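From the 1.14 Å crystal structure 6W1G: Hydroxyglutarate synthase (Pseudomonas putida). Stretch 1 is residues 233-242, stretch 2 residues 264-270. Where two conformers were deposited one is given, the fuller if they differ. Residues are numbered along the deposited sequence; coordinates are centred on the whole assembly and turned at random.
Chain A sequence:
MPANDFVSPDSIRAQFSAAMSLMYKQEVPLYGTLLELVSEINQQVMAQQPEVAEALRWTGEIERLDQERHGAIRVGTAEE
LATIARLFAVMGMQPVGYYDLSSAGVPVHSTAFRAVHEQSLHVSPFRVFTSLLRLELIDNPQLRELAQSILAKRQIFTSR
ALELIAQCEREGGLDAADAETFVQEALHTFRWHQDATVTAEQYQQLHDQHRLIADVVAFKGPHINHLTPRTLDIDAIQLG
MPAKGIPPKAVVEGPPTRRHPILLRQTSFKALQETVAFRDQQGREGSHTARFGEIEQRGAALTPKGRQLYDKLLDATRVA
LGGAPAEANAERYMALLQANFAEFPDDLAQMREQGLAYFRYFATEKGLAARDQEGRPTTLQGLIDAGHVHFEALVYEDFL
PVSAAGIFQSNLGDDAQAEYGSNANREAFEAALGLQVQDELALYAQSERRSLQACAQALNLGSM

Stretch 1 (233-242) DIDAIQLGMP
Stretch 2 (264-270) LRQTSFK

A short helix beginning at Ile234 lies over one face of a strand running from Leu264 to Lys270 and continuing later in the chain. Their axes approach to 9.8 Å, and their N-to-C directions differ by 15°, so the two run nearly parallel. The register is fixed near each end: the CA atoms of Ile234 and Arg265 are 7.2 Å apart, those of Met241 and Phe269 9.2 Å. The strand is extended throughout, with phi from -155° to -82° and psi from 125° to 172°. Its alternation sends the CA-to-CB bonds of Arg265, Thr267 and Phe269 toward the helix and those of Gln266 and Ser268 away. In all, 352 Å² is buried, both sides summed.

Asp233 (phi/psi -154/95, chi1 t) occupies the N-cap position. Its OD1 accepts from Ala236 N at 3.0 Å with an N-H...O angle of 165°, a capping bond, in which the side chain serves an amide of the helix's first turn, where backbone acceptors are generally lacking. From there phi/psi stay near -65/-35, drifting to -91/-14 at Gly240. The i to i+4 bonds are Ile237 N to Asp233 O (3.0 Å), Gln238 N to Ile234 O (3.0 Å), Leu239 N to Asp235 O (3.2 Å) and Gly240 N to Ala236 O (3.3 Å).

Ile234 (chi1 t, chi2 t) points toward the strand and has 86 Å² covered by it, the largest share of any residue here. Its CD1 reaches the strand backbone, 3.7 Å from Gln266 CA and 3.9 Å from Thr267 N, while its CG2 lies 3.5 Å from Arg265 NH1, oblique to the guanidinium.

The CA-to-CB bond of Asp235 (chi1 m, chi2 -37°) points sideways to the strand, yet the end of the side chain comes nearer. The partner is Arg265 (m, t, p, with chi4 -154°): NH1 donates to Asp235 OD1 at 3.0 Å and 153°, a hydrogen bond within a salt bridge. The acceptor lies at the guanidinium edge, near its plane, where the N-H bonds are directed. One water closes a second path, donating to Asp235 OD1 at 2.8 Å and accepting from Arg265 NH2 at 2.9 Å.

Ala236 and Ile237 make no contact with the strand. The CA-to-CB bond of Gln238 (chi1 m, chi2 t, chi3 -66°) is also sideways, but the side chain's end approaches: NE2 is 3.8 Å from CG2 of Thr267 (chi1 t). Because that CG2 is a methyl carbon, the approach is van der Waals packing. Leu239 and Gly240 remain clear of the strand.

Met241 (phi/psi -76/-35; chi1 m, chi2 t, chi3 p) points toward the strand, and 53 Å² of it is covered. Its CE meets CD1 of Phe269 (chi1 p, chi2 -87°) at 3.5 Å, an apolar contact oblique to the ring. Pro242 (phi/psi -59/-46, C-gamma exo) lies beyond reach. Thus the start of the contact combines the Asp235-Arg265 salt bridge with the packing of Ile234, and its end is the apolar pair of Met241 and Phe269.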

# COMPACT_ATOMS: atom_id res chain seq x y z
N ASP A 233 13.28 -8.52 1.94
CA ASP A 233 13.49 -9.82 1.26
C ASP A 233 12.36 -10.77 1.62
O ASP A 233 12.39 -11.44 2.65
CB ASP A 233 14.86 -10.41 1.63
CG ASP A 233 15.17 -11.65 0.82
OD1 ASP A 233 14.26 -12.25 0.21
OD2 ASP A 233 16.36 -12.07 0.80
N ILE A 234 11.34 -10.83 0.76
CA ILE A 234 10.18 -11.66 1.05
C ILE A 234 10.53 -13.14 0.96
O ILE A 234 9.90 -13.96 1.61
CB ILE A 234 9.00 -11.27 0.15
CG1 ILE A 234 7.68 -11.78 0.75
CG2 ILE A 234 9.16 -11.81 -1.24
CD1 ILE A 234 6.49 -11.24 0.07
N ASP A 235 11.52 -13.51 0.14
CA ASP A 235 11.89 -14.92 0.11
C ASP A 235 12.46 -15.34 1.45
O ASP A 235 12.16 -16.42 1.97
CB ASP A 235 12.93 -15.18 -0.97
CG ASP A 235 12.41 -14.95 -2.38
OD1 ASP A 235 11.26 -15.27 -2.66
OD2 ASP A 235 13.18 -14.46 -3.23
N ALA A 236 13.31 -14.51 2.02
CA ALA A 236 13.90 -14.78 3.31
C ALA A 236 12.85 -14.82 4.40
O ALA A 236 12.90 -15.67 5.29
CB ALA A 236 14.99 -13.76 3.63
N ILE A 237 11.88 -13.91 4.36
CA ILE A 237 10.91 -13.96 5.44
C ILE A 237 10.07 -15.23 5.32
O ILE A 237 9.71 -15.82 6.34
CB ILE A 237 10.08 -12.66 5.51
CG1 ILE A 237 9.64 -12.49 6.95
CG2 ILE A 237 9.02 -12.68 4.48
CD1 ILE A 237 9.30 -11.11 7.26
N GLN A 238 9.73 -15.66 4.10
CA GLN A 238 8.95 -16.90 3.93
C GLN A 238 9.68 -18.09 4.53
O GLN A 238 9.03 -18.98 5.08
CB GLN A 238 8.65 -17.16 2.46
CG GLN A 238 7.49 -16.37 1.92
CD GLN A 238 7.06 -16.87 0.57
OE1 GLN A 238 7.80 -16.77 -0.41
NE2 GLN A 238 5.88 -17.45 0.51
N LEU A 239 11.01 -18.11 4.45
CA LEU A 239 11.78 -19.19 5.03
C LEU A 239 11.78 -19.16 6.56
O LEU A 239 12.02 -20.19 7.19
CB LEU A 239 13.23 -19.21 4.57
CG LEU A 239 13.48 -19.77 3.21
CD1 LEU A 239 14.96 -19.57 2.84
CD2 LEU A 239 13.15 -21.26 3.16
N GLY A 240 11.59 -18.00 7.16
CA GLY A 240 11.51 -17.89 8.60
C GLY A 240 10.11 -18.00 9.22
O GLY A 240 10.04 -18.27 10.44
N MET A 241 9.02 -17.90 8.41
CA MET A 241 7.62 -17.80 8.87
C MET A 241 6.95 -19.11 9.36
O MET A 241 6.22 -19.07 10.39
CB MET A 241 6.72 -17.18 7.80
CG MET A 241 6.79 -15.68 7.73
SD MET A 241 6.12 -14.89 6.29
CE MET A 241 4.42 -14.83 6.73
N PRO A 242 7.27 -20.28 8.77
CA PRO A 242 6.79 -21.55 9.38
C PRO A 242 7.29 -21.73 10.81
O PRO A 242 6.51 -22.12 11.69
CB PRO A 242 7.36 -22.63 8.45
CG PRO A 242 7.66 -21.96 7.20
CD PRO A 242 8.01 -20.52 7.53
N LEU A 264 5.62 -4.69 -6.36
CA LEU A 264 5.80 -5.25 -5.04
C LEU A 264 5.57 -6.76 -5.14
O LEU A 264 5.00 -7.25 -6.11
CB LEU A 264 4.91 -4.59 -3.99
CG LEU A 264 3.41 -4.79 -4.12
CD1 LEU A 264 2.93 -6.13 -3.59
CD2 LEU A 264 2.69 -3.69 -3.37
N ARG A 265 5.99 -7.47 -4.09
CA ARG A 265 5.69 -8.87 -3.90
C ARG A 265 4.99 -9.01 -2.56
O ARG A 265 5.29 -8.26 -1.62
CB ARG A 265 6.94 -9.70 -3.87
CG ARG A 265 7.78 -9.58 -5.13
CD ARG A 265 9.00 -10.51 -5.13
NE ARG A 265 8.57 -11.86 -5.45
CZ ARG A 265 9.19 -12.98 -5.08
NH1 ARG A 265 10.28 -12.93 -4.35
NH2 ARG A 265 8.69 -14.16 -5.46
N GLN A 266 4.01 -9.91 -2.47
CA GLN A 266 3.25 -10.05 -1.23
C GLN A 266 2.77 -11.49 -1.03
O GLN A 266 2.56 -12.24 -2.00
CB GLN A 266 2.03 -9.14 -1.19
CG GLN A 266 1.03 -9.44 -2.28
CD GLN A 266 -0.14 -8.43 -2.41
OE1 GLN A 266 0.01 -7.20 -2.24
NE2 GLN A 266 -1.30 -8.97 -2.76
N THR A 267 2.60 -11.87 0.23
CA THR A 267 1.92 -13.13 0.54
C THR A 267 1.19 -12.94 1.86
O THR A 267 1.32 -11.91 2.53
CB THR A 267 2.84 -14.37 0.49
OG1 THR A 267 2.04 -15.54 0.57
CG2 THR A 267 3.85 -14.36 1.57
N SER A 268 0.39 -13.93 2.22
CA SER A 268 -0.56 -13.84 3.32
C SER A 268 -0.45 -15.06 4.22
O SER A 268 0.16 -16.09 3.87
CB SER A 268 -2.01 -13.70 2.79
OG SER A 268 -2.35 -14.88 2.07
N PHE A 269 -1.04 -14.91 5.40
CA PHE A 269 -1.05 -16.00 6.38
C PHE A 269 -2.25 -15.81 7.29
O PHE A 269 -2.78 -14.71 7.44
CB PHE A 269 0.25 -15.99 7.19
CG PHE A 269 0.54 -14.72 7.94
CD1 PHE A 269 1.21 -13.66 7.33
CD2 PHE A 269 0.15 -14.58 9.26
CE1 PHE A 269 1.46 -12.51 8.03
CE2 PHE A 269 0.40 -13.44 9.95
CZ PHE A 269 1.07 -12.40 9.34
N LYS A 270 -2.61 -16.86 7.98
CA LYS A 270 -3.66 -16.77 8.97
C LYS A 270 -3.06 -16.23 10.25
O LYS A 270 -2.10 -16.78 10.78
CB LYS A 270 -4.29 -18.14 9.23
CG LYS A 270 -5.50 -18.06 10.18
CD LYS A 270 -6.25 -19.37 10.31
CE LYS A 270 -7.41 -19.30 11.31
NZ LYS A 270 -8.08 -20.61 11.39
O HOH W 1 10.23 -16.57 -4.92